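Glucose-6-phosphate acetyltransferase 1 (Arabidopsis thaliana, PDB 3T90) catalyses acetyl transfer from acetyl-CoA to D-glucosamine 6-phosphate, giving N-acetyl-D-glucosamine 6-phosphate and CoA on the route to UDP-GlcNAc. Local coordinates at residues Ile64-Ser69 with Lys102-Phe107; Asp88-Val91 with Phe95-Lys98; Lys17-Leu22 with Ile53-Glu58; Phe107-Cys112 with Cys135-Lys140. All blocks are in the same frame, centred on the assembly; numbering follows the deposited sequence.

Contact 1. Residues Ile64-Ser69 with Lys102-Phe107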
loop_
_atom_site.group_PDB
_atom_site.type_symbol
_atom_site.label_atom_id
_atom_site.label_comp_id
_atom_site.label_asym_id
_atom_site.label_seq_id
_atom_site.Cartn_x
_atom_site.Cartn_y
_atom_site.Cartn_z
ATOM N N ILE A 64 13.656 -19.410 8.435
ATOM C CA ILE A 64 13.658 -18.012 8.026
ATOM C C ILE A 64 13.891 -17.131 9.271
ATOM O O ILE A 64 13.185 -17.238 10.290
ATOM C CB ILE A 64 12.303 -17.657 7.378
ATOM C CG1 ILE A 64 11.969 -18.643 6.232
ATOM C CG2 ILE A 64 12.275 -16.162 6.906
ATOM C CD1 ILE A 64 13.026 -18.716 5.156
ATOM N N ALA A 65 14.876 -16.283 9.160
ATOM C CA ALA A 65 15.278 -15.369 10.217
ATOM C C ALA A 65 14.715 -13.936 10.109
ATOM O O ALA A 65 14.617 -13.216 11.061
ATOM C CB ALA A 65 16.846 -15.281 10.207
ATOM N N ALA A 66 14.427 -13.511 8.901
ATOM C CA ALA A 66 13.841 -12.181 8.665
ATOM C C ALA A 66 13.092 -12.172 7.367
ATOM O O ALA A 66 13.299 -13.025 6.483
ATOM C CB ALA A 66 15.000 -11.106 8.616
ATOM N N THR A 67 12.139 -11.256 7.230
ATOM C CA THR A 67 11.309 -11.147 6.046
ATOM C C THR A 67 10.780 -9.715 5.900
ATOM O O THR A 67 10.717 -8.952 6.874
ATOM C CB THR A 67 10.144 -12.142 6.074
ATOM O OG1 THR A 67 9.476 -12.117 4.792
ATOM C CG2 THR A 67 9.130 -11.888 7.187
ATOM N N GLY A 68 10.390 -9.396 4.654
ATOM C CA GLY A 68 9.714 -8.118 4.386
ATOM C C GLY A 68 9.225 -8.214 2.976
ATOM O O GLY A 68 9.760 -8.917 2.127
ATOM N N SER A 69 8.172 -7.460 2.694
ATOM C CA SER A 69 7.472 -7.502 1.408
ATOM C C SER A 69 7.391 -6.127 0.765
ATOM O O SER A 69 7.442 -5.107 1.476
ATOM C CB SER A 69 6.031 -7.975 1.622
ATOM O OG SER A 69 6.008 -9.230 2.297
ATOM N N LYS A 102 17.800 -4.194 8.279
ATOM C CA LYS A 102 18.314 -3.227 7.292
ATOM C C LYS A 102 18.518 -3.924 5.937
ATOM O O LYS A 102 18.272 -3.353 4.857
ATOM C CB LYS A 102 19.614 -2.598 7.804
ATOM C CG LYS A 102 20.293 -1.621 6.798
ATOM C CD LYS A 102 21.245 -0.685 7.605
ATOM C CE LYS A 102 21.831 0.434 6.755
ATOM N NZ LYS A 102 22.845 -0.066 5.769
ATOM N N LYS A 103 19.075 -5.142 5.983
ATOM C CA LYS A 103 19.313 -5.884 4.736
ATOM C C LYS A 103 17.996 -6.129 3.966
ATOM O O LYS A 103 17.950 -6.041 2.721
ATOM C CB LYS A 103 20.077 -7.230 5.002
ATOM C CG LYS A 103 21.497 -7.087 5.553
ATOM C CD LYS A 103 22.170 -8.462 5.689
ATOM C CE LYS A 103 23.647 -8.273 6.011
ATOM N NZ LYS A 103 24.230 -7.082 5.277
ATOM N N VAL A 104 16.951 -6.503 4.711
ATOM C CA VAL A 104 15.638 -6.705 4.088
ATOM C C VAL A 104 15.135 -5.420 3.468
ATOM O O VAL A 104 14.752 -5.420 2.303
ATOM C CB VAL A 104 14.659 -7.262 5.095
ATOM C CG1 VAL A 104 13.234 -7.242 4.517
ATOM C CG2 VAL A 104 14.974 -8.743 5.348
ATOM N N VAL A 105 15.202 -4.322 4.231
ATOM C CA VAL A 105 14.641 -3.089 3.710
ATOM C C VAL A 105 15.414 -2.613 2.496
ATOM O O VAL A 105 14.821 -2.124 1.515
ATOM C CB VAL A 105 14.632 -2.016 4.817
ATOM C CG1 VAL A 105 14.306 -0.633 4.287
ATOM C CG2 VAL A 105 13.660 -2.424 5.903
ATOM N N GLU A 106 16.755 -2.737 2.569
ATOM C CA GLU A 106 17.523 -2.303 1.421
ATOM C C GLU A 106 17.268 -3.146 0.201
ATOM O O GLU A 106 17.233 -2.617 -0.910
ATOM C CB GLU A 106 19.025 -2.316 1.728
ATOM C CG GLU A 106 19.376 -1.149 2.679
ATOM C CD GLU A 106 20.825 -1.224 3.146
ATOM O OE1 GLU A 106 21.421 -2.317 3.106
ATOM O OE2 GLU A 106 21.378 -0.195 3.570
ATOM N N PHE A 107 17.084 -4.461 0.374
ATOM C CA PHE A 107 16.749 -5.305 -0.783
ATOM C C PHE A 107 15.446 -4.816 -1.473
ATOM O O PHE A 107 15.371 -4.745 -2.709
ATOM C CB PHE A 107 16.636 -6.752 -0.276
ATOM C CG PHE A 107 16.300 -7.801 -1.314
ATOM C CD1 PHE A 107 17.283 -8.680 -1.763
ATOM C CD2 PHE A 107 14.957 -8.000 -1.728
ATOM C CE1 PHE A 107 16.951 -9.718 -2.628
ATOM C CE2 PHE A 107 14.613 -9.046 -2.633
ATOM C CZ PHE A 107 15.569 -9.925 -3.072
#
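While Val-104 presses its two methyls onto Ala-66 and Gly-68, the far side of the same helix carries the shortest polar bond here, a salt bridge between Lys-102 NZ and Glu-106 OE2 at 2.6 Å. The two residues lie one helical turn apart, and NZ meets OE2 from above the carboxylate plane. Toward the strand the contact is apolar and rests on Val-104. Its CG1, anti to the backbone N (chi1 170°), settles on the backbone of Gly-68, 3.6 Å from Gly-68 N. The other branch, CG2, turns to Ala-66 CB at 4.0 Å. Closeness depends on the glycine: a CB built on Gly-68 would stand 2.6 Å from Val-104 CG1, too near to be accommodated. The axes approach to 8.0 Å and run roughly parallel, 28° apart, as a helix lies on the sheet in the GNAT fold. Ala-65 and Ala-66 form a classic beta bulge opposite Ile-56. Val-104 also touches Ile-56 in strand 51-58, so the helix spans two adjacent strands. Thr-67 points away from the helix, hydrogen-bonds Cys-54 O through OG1 and packs against Phe-19 and Leu-22, placing strand 63-74 between helix 100-114 and helix 19-23.

Contact 2. Residues Asp88-Val91 with Phe95-Lys98; sequences DVVV and FRGK
Arg-96 grips the carbonyl oxygen of Val-91 side-on with two nitrogens, the NE to O and NH2 to O distances both being 2.8 Å. This clasp joins the end of strand 82-91 to the loop that leads into helix 100-114, the stretch of the GNAT fold that binds the pyrophosphate of acetyl-CoA. The oxygen lies in the guanidinium plane, at its edge, yet being shared between two donors it leaves both bonds bent, 147° at the NE hydrogen and 142° at that of NH2. NH2 arrives almost in line with the C=O bond, whereas NE sits above the carbonyl plane. An extended run from CG to NE carries the group back over the strand end, and Arg-96 CG passes 4.2 Å from Val-91 CG1 on the way.

Packing surrounds this grip. Val-91 CG1, anti to its own N (chi1 -178°), reaches Phe-95 O at 3.7 Å and, more loosely, Phe-95 CB. The phenyl ring turns from the strand to an edge-to-face stack with Phe-5. Phe-95 to Lys-98 form a type II beta turn, with Gly-97 at a positive phi where a CB would jam against the preceding carbonyl. Gly-97 and Lys-98 probably contact acetyl-CoA, as in relatives; a weak hydrogen bond from Gly-97 N to a sulfonate oxygen of a bound buffer molecule is consistent with an anion site here. At the outer limit of the contact, Val-90 CG2 comes obliquely to Arg-96 NH2, 4.4 Å away.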
loop_
_atom_site.group_PDB
_atom_site.type_symbol
_atom_site.label_atom_id
_atom_site.label_comp_id
_atom_site.label_asym_id
_atom_site.label_seq_id
_atom_site.Cartn_x
_atom_site.Cartn_y
_atom_site.Cartn_z
ATOM N N ASP A 88 5.054 -5.867 6.281
ATOM C CA ASP A 88 5.305 -7.189 6.871
ATOM C C ASP A 88 6.780 -7.468 7.100
ATOM O O ASP A 88 7.310 -8.558 6.809
ATOM C CB ASP A 88 4.599 -8.286 6.042
ATOM C CG ASP A 88 3.066 -8.133 5.942
ATOM O OD1 ASP A 88 2.529 -7.251 6.685
ATOM O OD2 ASP A 88 2.498 -8.840 5.138
ATOM N N VAL A 89 7.464 -6.423 7.568
ATOM C CA VAL A 89 8.906 -6.514 7.964
ATOM C C VAL A 89 9.056 -7.042 9.384
ATOM O O VAL A 89 8.492 -6.513 10.319
ATOM C CB VAL A 89 9.543 -5.144 7.837
ATOM C CG1 VAL A 89 11.030 -5.263 8.277
ATOM C CG2 VAL A 89 9.499 -4.594 6.356
ATOM N N VAL A 90 9.770 -8.174 9.527
ATOM C CA VAL A 90 9.912 -8.760 10.891
ATOM C C VAL A 90 11.215 -9.542 10.917
ATOM O O VAL A 90 11.617 -10.153 9.931
ATOM C CB VAL A 90 8.653 -9.594 11.298
ATOM C CG1 VAL A 90 8.436 -10.633 10.429
ATOM C CG2 VAL A 90 8.813 -10.179 12.717
ATOM N N VAL A 91 11.942 -9.380 12.025
ATOM C CA VAL A 91 13.167 -10.138 12.298
ATOM C C VAL A 91 12.921 -11.005 13.500
ATOM O O VAL A 91 12.381 -10.527 14.510
ATOM C CB VAL A 91 14.339 -9.169 12.538
ATOM C CG1 VAL A 91 15.673 -9.986 12.789
ATOM C CG2 VAL A 91 14.487 -8.328 11.379
ATOM N N PHE A 95 17.481 -13.154 16.504
ATOM C CA PHE A 95 18.486 -12.651 15.588
ATOM C C PHE A 95 18.451 -11.147 15.530
ATOM O O PHE A 95 18.871 -10.567 14.543
ATOM C CB PHE A 95 18.298 -13.242 14.157
ATOM C CG PHE A 95 18.509 -14.766 14.053
ATOM C CD1 PHE A 95 19.782 -15.342 14.283
ATOM C CD2 PHE A 95 17.459 -15.624 13.670
ATOM C CE1 PHE A 95 19.962 -16.691 14.197
ATOM C CE2 PHE A 95 17.662 -16.995 13.558
ATOM C CZ PHE A 95 18.938 -17.527 13.828
ATOM N N ARG A 96 17.907 -10.486 16.546
ATOM C CA ARG A 96 17.889 -9.021 16.521
ATOM C C ARG A 96 19.320 -8.508 16.812
ATOM O O ARG A 96 20.112 -9.250 17.371
ATOM C CB ARG A 96 16.746 -8.451 17.378
ATOM C CG ARG A 96 15.359 -8.939 16.800
ATOM C CD ARG A 96 14.141 -8.080 17.106
ATOM N NE ARG A 96 12.986 -8.813 16.627
ATOM C CZ ARG A 96 11.791 -8.936 17.223
ATOM N NH1 ARG A 96 11.574 -8.346 18.411
ATOM N NH2 ARG A 96 10.805 -9.687 16.624
ATOM N N GLY A 97 19.679 -7.354 16.277
ATOM C CA GLY A 97 21.094 -6.876 16.457
ATOM C C GLY A 97 22.092 -7.394 15.410
ATOM O O GLY A 97 23.304 -7.053 15.458
ATOM N N LYS A 98 21.625 -8.243 14.483
ATOM C CA LYS A 98 22.467 -8.816 13.405
ATOM C C LYS A 98 22.325 -8.099 12.029
ATOM O O LYS A 98 22.782 -8.593 10.986
ATOM C CB LYS A 98 22.229 -10.314 13.367
ATOM C CG LYS A 98 22.597 -10.997 14.748
ATOM C CD LYS A 98 23.175 -12.432 14.598
ATOM C CE LYS A 98 24.345 -12.485 13.595
ATOM N NZ LYS A 98 25.775 -12.370 14.087
#

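Contact 3. Residues Lys17-Leu22 with Ile53-Glu58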
loop_
_atom_site.group_PDB
_atom_site.type_symbol
_atom_site.label_atom_id
_atom_site.label_comp_id
_atom_site.label_asym_id
_atom_site.label_seq_id
_atom_site.Cartn_x
_atom_site.Cartn_y
_atom_site.Cartn_z
ATOM N N LYS A 17 9.935 -23.892 6.545
ATOM C CA LYS A 17 11.102 -23.271 7.139
ATOM C C LYS A 17 10.721 -22.181 8.129
ATOM O O LYS A 17 11.499 -21.265 8.374
ATOM C CB LYS A 17 11.989 -22.723 6.010
ATOM C CG LYS A 17 12.668 -23.810 5.131
ATOM C CD LYS A 17 13.693 -23.168 4.152
ATOM C CE LYS A 17 14.283 -24.329 3.414
ATOM N NZ LYS A 17 15.197 -23.777 2.382
ATOM N N GLY A 18 9.541 -22.261 8.695
ATOM C CA GLY A 18 9.177 -21.317 9.752
ATOM C C GLY A 18 8.823 -19.910 9.300
ATOM O O GLY A 18 8.869 -18.972 10.149
ATOM N N PHE A 19 8.454 -19.798 8.029
ATOM C CA PHE A 19 7.964 -18.465 7.502
ATOM C C PHE A 19 6.715 -17.941 8.219
ATOM O O PHE A 19 6.722 -16.797 8.703
ATOM C CB PHE A 19 7.799 -18.567 5.999
ATOM C CG PHE A 19 7.275 -17.302 5.385
ATOM C CD1 PHE A 19 8.055 -16.139 5.322
ATOM C CD2 PHE A 19 6.004 -17.280 4.892
ATOM C CE1 PHE A 19 7.538 -15.003 4.710
ATOM C CE2 PHE A 19 5.479 -16.132 4.292
ATOM C CZ PHE A 19 6.271 -15.002 4.225
ATOM N N ILE A 20 5.656 -18.724 8.304
ATOM C CA ILE A 20 4.444 -18.258 8.935
ATOM C C ILE A 20 4.699 -18.054 10.445
ATOM O O ILE A 20 4.298 -17.016 11.013
ATOM C CB ILE A 20 3.303 -19.276 8.704
ATOM C CG1 ILE A 20 3.068 -19.430 7.173
ATOM C CG2 ILE A 20 1.984 -18.870 9.484
ATOM C CD1 ILE A 20 2.545 -18.080 6.550
ATOM N N GLU A 21 5.472 -18.954 11.052
ATOM C CA GLU A 21 5.855 -18.770 12.471
ATOM C C GLU A 21 6.556 -17.428 12.703
ATOM O O GLU A 21 6.247 -16.756 13.710
ATOM C CB GLU A 21 6.696 -19.938 12.938
ATOM C CG GLU A 21 5.895 -21.277 12.908
ATOM C CD GLU A 21 6.229 -22.059 11.649
ATOM O OE1 GLU A 21 6.117 -21.549 10.483
ATOM O OE2 GLU A 21 6.664 -23.256 11.806
ATOM N N LEU A 22 7.446 -17.009 11.804
ATOM C CA LEU A 22 8.150 -15.744 11.973
ATOM C C LEU A 22 7.160 -14.592 11.814
ATOM O O LEU A 22 7.235 -13.610 12.605
ATOM C CB LEU A 22 9.241 -15.674 10.914
ATOM C CG LEU A 22 9.867 -14.298 10.785
ATOM C CD1 LEU A 22 10.539 -13.845 12.133
ATOM C CD2 LEU A 22 10.869 -14.253 9.596
ATOM N N ILE A 53 8.431 -10.674 -2.068
ATOM C CA ILE A 53 8.673 -10.969 -0.697
ATOM C C ILE A 53 10.126 -11.400 -0.510
ATOM O O ILE A 53 10.546 -12.386 -1.172
ATOM C CB ILE A 53 7.747 -12.061 -0.173
ATOM C CG1 ILE A 53 6.282 -11.624 -0.440
ATOM C CG2 ILE A 53 8.069 -12.344 1.327
ATOM C CD1 ILE A 53 5.258 -12.605 0.090
ATOM N N CYS A 54 10.894 -10.706 0.337
ATOM C CA CYS A 54 12.297 -11.035 0.609
ATOM C C CYS A 54 12.300 -11.863 1.899
ATOM O O CYS A 54 11.567 -11.557 2.866
ATOM C CB CYS A 54 13.026 -9.684 0.877
ATOM S SG CYS A 54 14.711 -9.870 1.450
ATOM N N VAL A 55 13.142 -12.900 1.910
ATOM C CA VAL A 55 13.463 -13.630 3.151
ATOM C C VAL A 55 14.942 -13.767 3.342
ATOM O O VAL A 55 15.715 -13.802 2.336
ATOM C CB VAL A 55 12.826 -15.062 3.161
ATOM C CG1 VAL A 55 11.299 -15.007 3.195
ATOM C CG2 VAL A 55 13.367 -15.992 2.095
ATOM N N ILE A 56 15.340 -13.852 4.599
ATOM C CA ILE A 56 16.690 -14.211 4.915
ATOM C C ILE A 56 16.602 -15.513 5.677
ATOM O O ILE A 56 15.962 -15.568 6.745
ATOM C CB ILE A 56 17.404 -13.171 5.763
ATOM C CG1 ILE A 56 17.445 -11.881 5.005
ATOM C CG2 ILE A 56 18.826 -13.661 6.181
ATOM C CD1 ILE A 56 18.110 -10.681 5.840
ATOM N N GLU A 57 17.305 -16.553 5.170
ATOM C CA GLU A 57 17.365 -17.825 5.834
ATOM C C GLU A 57 18.628 -17.927 6.652
ATOM O O GLU A 57 19.687 -17.554 6.135
ATOM C CB GLU A 57 17.296 -18.987 4.799
ATOM C CG GLU A 57 17.266 -20.361 5.449
ATOM C CD GLU A 57 17.179 -21.535 4.452
ATOM O OE1 GLU A 57 16.555 -21.416 3.392
ATOM O OE2 GLU A 57 17.757 -22.635 4.764
ATOM N N GLU A 58 18.490 -18.420 7.882
ATOM C CA GLU A 58 19.740 -18.765 8.659
ATOM C C GLU A 58 19.991 -20.250 8.340
ATOM O O GLU A 58 19.178 -21.151 8.597
ATOM C CB GLU A 58 19.543 -18.503 10.138
ATOM C CG GLU A 58 20.878 -18.506 10.913
ATOM C CD GLU A 58 21.368 -19.954 11.160
ATOM O OE1 GLU A 58 20.568 -20.771 11.696
ATOM O OE2 GLU A 58 22.552 -20.193 10.757
#
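Phe-19 lays its ring obliquely against Val-55 and Ile-53, packing the start of the short helix 19-23 onto one face of the central sheet of the GNAT fold. CG stands anti to the backbone N (chi1 178°), an orientation that carries the ring out from the helix to the strand. There Phe-19 CD1 meets Val-55 CG1 at 4.0 Å, the two side chains crossing at about a right angle, and the far end of the ring, CZ, comes to Ile-53 CG2 at 4.3 Å. Gly-18, with positive phi, occupies the N-cap position, and its carbonyl receives Leu-22 N in the first helical turn.

The same ring makes an edge-to-face stack with Phe-76 of the second subunit, a residue inferred by similarity to bind substrate, so this packing extends into the dimer interface.

Ahead of the helix, Lys-17 stretches out fully beyond CG and crosses Glu-57 at about a right angle. Its NZ forms a salt bridge with Glu-57 OE1 at 2.9 Å, on the syn side but 29° out of the carboxylate plane. Arg-8 of strand 5-9 also bridges to this oxygen. An alanine in place of Lys-17 removes the amine, and Glu-57 OE1, left with Arg-8 alone of these two cations, would probably be held less firmly. The lysine's aliphatic portion lies close as well, CD being 3.4 Å from Glu-57 OE1.

Contact 4. Residues Phe107-Cys112 with Cys135-Lys140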
loop_
_atom_site.group_PDB
_atom_site.type_symbol
_atom_site.label_atom_id
_atom_site.label_comp_id
_atom_site.label_asym_id
_atom_site.label_seq_id
_atom_site.Cartn_x
_atom_site.Cartn_y
_atom_site.Cartn_z
ATOM N N PHE A 107 17.084 -4.461 0.374
ATOM C CA PHE A 107 16.749 -5.305 -0.783
ATOM C C PHE A 107 15.446 -4.816 -1.473
ATOM O O PHE A 107 15.371 -4.745 -2.709
ATOM C CB PHE A 107 16.636 -6.752 -0.276
ATOM C CG PHE A 107 16.300 -7.801 -1.314
ATOM C CD1 PHE A 107 17.283 -8.680 -1.763
ATOM C CD2 PHE A 107 14.957 -8.000 -1.728
ATOM C CE1 PHE A 107 16.951 -9.718 -2.628
ATOM C CE2 PHE A 107 14.613 -9.046 -2.633
ATOM C CZ PHE A 107 15.569 -9.925 -3.072
ATOM N N LEU A 108 14.414 -4.536 -0.641
ATOM C CA LEU A 108 13.184 -4.066 -1.227
ATOM C C LEU A 108 13.296 -2.671 -1.815
ATOM O O LEU A 108 12.654 -2.450 -2.855
ATOM C CB LEU A 108 12.139 -4.085 -0.111
ATOM C CG LEU A 108 11.908 -5.451 0.567
ATOM C CD1 LEU A 108 11.058 -5.336 1.844
ATOM C CD2 LEU A 108 11.171 -6.391 -0.405
ATOM N N MET A 109 14.080 -1.793 -1.202
ATOM C CA MET A 109 14.270 -0.455 -1.818
ATOM C C MET A 109 15.015 -0.600 -3.129
ATOM O O MET A 109 14.637 0.025 -4.138
ATOM C CB MET A 109 15.082 0.399 -0.883
ATOM C CG MET A 109 14.306 0.830 0.325
ATOM S SD MET A 109 15.494 1.736 1.410
ATOM C CE MET A 109 14.198 2.468 2.347
ATOM N N ASP A 110 15.994 -1.484 -3.154
ATOM C CA ASP A 110 16.757 -1.676 -4.409
ATOM C C ASP A 110 15.835 -2.175 -5.536
ATOM O O ASP A 110 15.836 -1.728 -6.681
ATOM C CB ASP A 110 17.878 -2.742 -4.201
ATOM C CG ASP A 110 19.047 -2.258 -3.357
ATOM O OD1 ASP A 110 19.229 -1.047 -3.145
ATOM O OD2 ASP A 110 19.761 -3.188 -2.879
ATOM N N HIS A 111 14.927 -3.104 -5.220
ATOM C CA HIS A 111 13.984 -3.582 -6.182
ATOM C C HIS A 111 13.074 -2.422 -6.690
ATOM O O HIS A 111 12.865 -2.254 -7.912
ATOM C CB HIS A 111 13.091 -4.665 -5.494
ATOM C CG HIS A 111 12.094 -5.199 -6.444
ATOM N ND1 HIS A 111 12.438 -5.969 -7.554
ATOM C CD2 HIS A 111 10.759 -4.965 -6.537
ATOM C CE1 HIS A 111 11.332 -6.248 -8.226
ATOM N NE2 HIS A 111 10.312 -5.633 -7.652
ATOM N N CYS A 112 12.557 -1.631 -5.776
ATOM C CA CYS A 112 11.664 -0.581 -6.215
ATOM C C CYS A 112 12.419 0.473 -7.046
ATOM O O CYS A 112 11.830 0.960 -8.017
ATOM C CB CYS A 112 11.095 0.126 -5.038
ATOM S SG CYS A 112 9.860 -0.906 -4.163
ATOM N N CYS A 135 17.970 3.804 7.321
ATOM C CA CYS A 135 17.769 3.209 5.963
ATOM C C CYS A 135 17.494 4.317 4.981
ATOM O O CYS A 135 17.181 4.017 3.806
ATOM C CB CYS A 135 16.604 2.212 5.966
ATOM S SG CYS A 135 16.854 0.750 7.051
ATOM N N GLY A 136 17.639 5.591 5.383
ATOM C CA GLY A 136 17.490 6.745 4.496
ATOM C C GLY A 136 16.075 7.290 4.421
ATOM O O GLY A 136 15.733 8.108 3.523
ATOM N N MET A 137 15.223 6.841 5.342
ATOM C CA MET A 137 13.793 7.306 5.272
ATOM C C MET A 137 13.542 8.461 6.254
ATOM O O MET A 137 14.342 8.747 7.194
ATOM C CB MET A 137 12.891 6.153 5.625
ATOM C CG MET A 137 13.334 4.859 4.843
ATOM S SD MET A 137 12.020 3.553 5.050
ATOM C CE MET A 137 10.910 4.158 3.828
ATOM N N SER A 138 12.403 9.125 6.039
ATOM C CA SER A 138 11.993 10.285 6.792
ATOM C C SER A 138 10.561 10.119 7.213
ATOM O O SER A 138 9.745 9.513 6.490
ATOM C CB SER A 138 12.051 11.532 5.901
ATOM O OG SER A 138 13.434 11.814 5.675
ATOM N N ASN A 139 10.201 10.677 8.354
ATOM C CA ASN A 139 8.822 10.617 8.833
ATOM C C ASN A 139 8.128 11.975 8.680
ATOM O O ASN A 139 8.434 12.903 9.440
ATOM C CB ASN A 139 8.851 10.274 10.336
ATOM C CG ASN A 139 7.482 10.499 11.033
ATOM O OD1 ASN A 139 7.469 11.084 12.132
ATOM N ND2 ASN A 139 6.333 10.104 10.396
ATOM N N LYS A 140 7.155 12.085 7.781
ATOM C CA LYS A 140 6.446 13.335 7.615
ATOM C C LYS A 140 4.962 13.207 7.587
ATOM O O LYS A 140 4.258 14.205 7.329
ATOM C CB LYS A 140 6.915 13.982 6.277
ATOM C CG LYS A 140 8.470 14.352 6.229
ATOM C CD LYS A 140 8.843 15.343 7.316
ATOM C CE LYS A 140 10.388 15.336 7.539
ATOM N NZ LYS A 140 10.912 15.694 6.238
#
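The flat group in this contact is the peptide carbonyl of Cys-135, whose oxygen is approached by the end of the Met-109 side chain; no aromatic ring takes part. Met-109 SD and CE each lie 3.7 Å from Cys-135 O, and Met-109 CE is also 4.4 Å from Cys-135 CB. Extended beyond CG, Met-109 projects from the helix and delivers its methyl to Met-137. That residue bends at its last torsion (chi3 80°), curling around the incoming group: Met-137 CG and SD are both 3.6 Å from Met-109 CE, and the Met-137 methyl follows at 4.0 Å from the same atom. The two thioether chains cross obliquely, an apolar pairing beside the Cys-135 carbonyl, whose oxygen also takes a weak hydrogen bond from Lys-146 NZ of the second subunit.

Between Cys-135 and Met-137, Gly-136 takes a positive phi as the C-prime residue of a Schellman motif that ends helix 129-133, with Met-137 N bonded to Tyr-132 O and Gly-136 N to Glu-133 O. The chain thus turns out of the helix into strand 138-147. Met-109 and Met-137 also touch Val-120 and Leu-122, filling the angle between helix 100-114 and strand 119-124, while Met-144 of the second subunit packs on Met-137 and Ser-138 pairs with an antiparallel strand of that subunit.

How the contacts relate
From the N terminus, contact 3 comes first, closing the loop that contains helix 34-45 by laying residues 17-22 on strand 51-58. After the turn into strand 63-74, contact 1 opens a second loop, which runs out along strand 82-91 and returns with helix 100-114. Contact 2 falls wholly within it, a short closure at the strand-to-helix connection. Contact 4 then starts from Phe-107, the residue it shares with contact 1, and joins the same helix to the beginning of strand 138-147. No loops cross. Contacts 1 and 3 pack helices on the sheet, and contacts 3 and 4, with centres about 21 Å apart, both reach the second subunit.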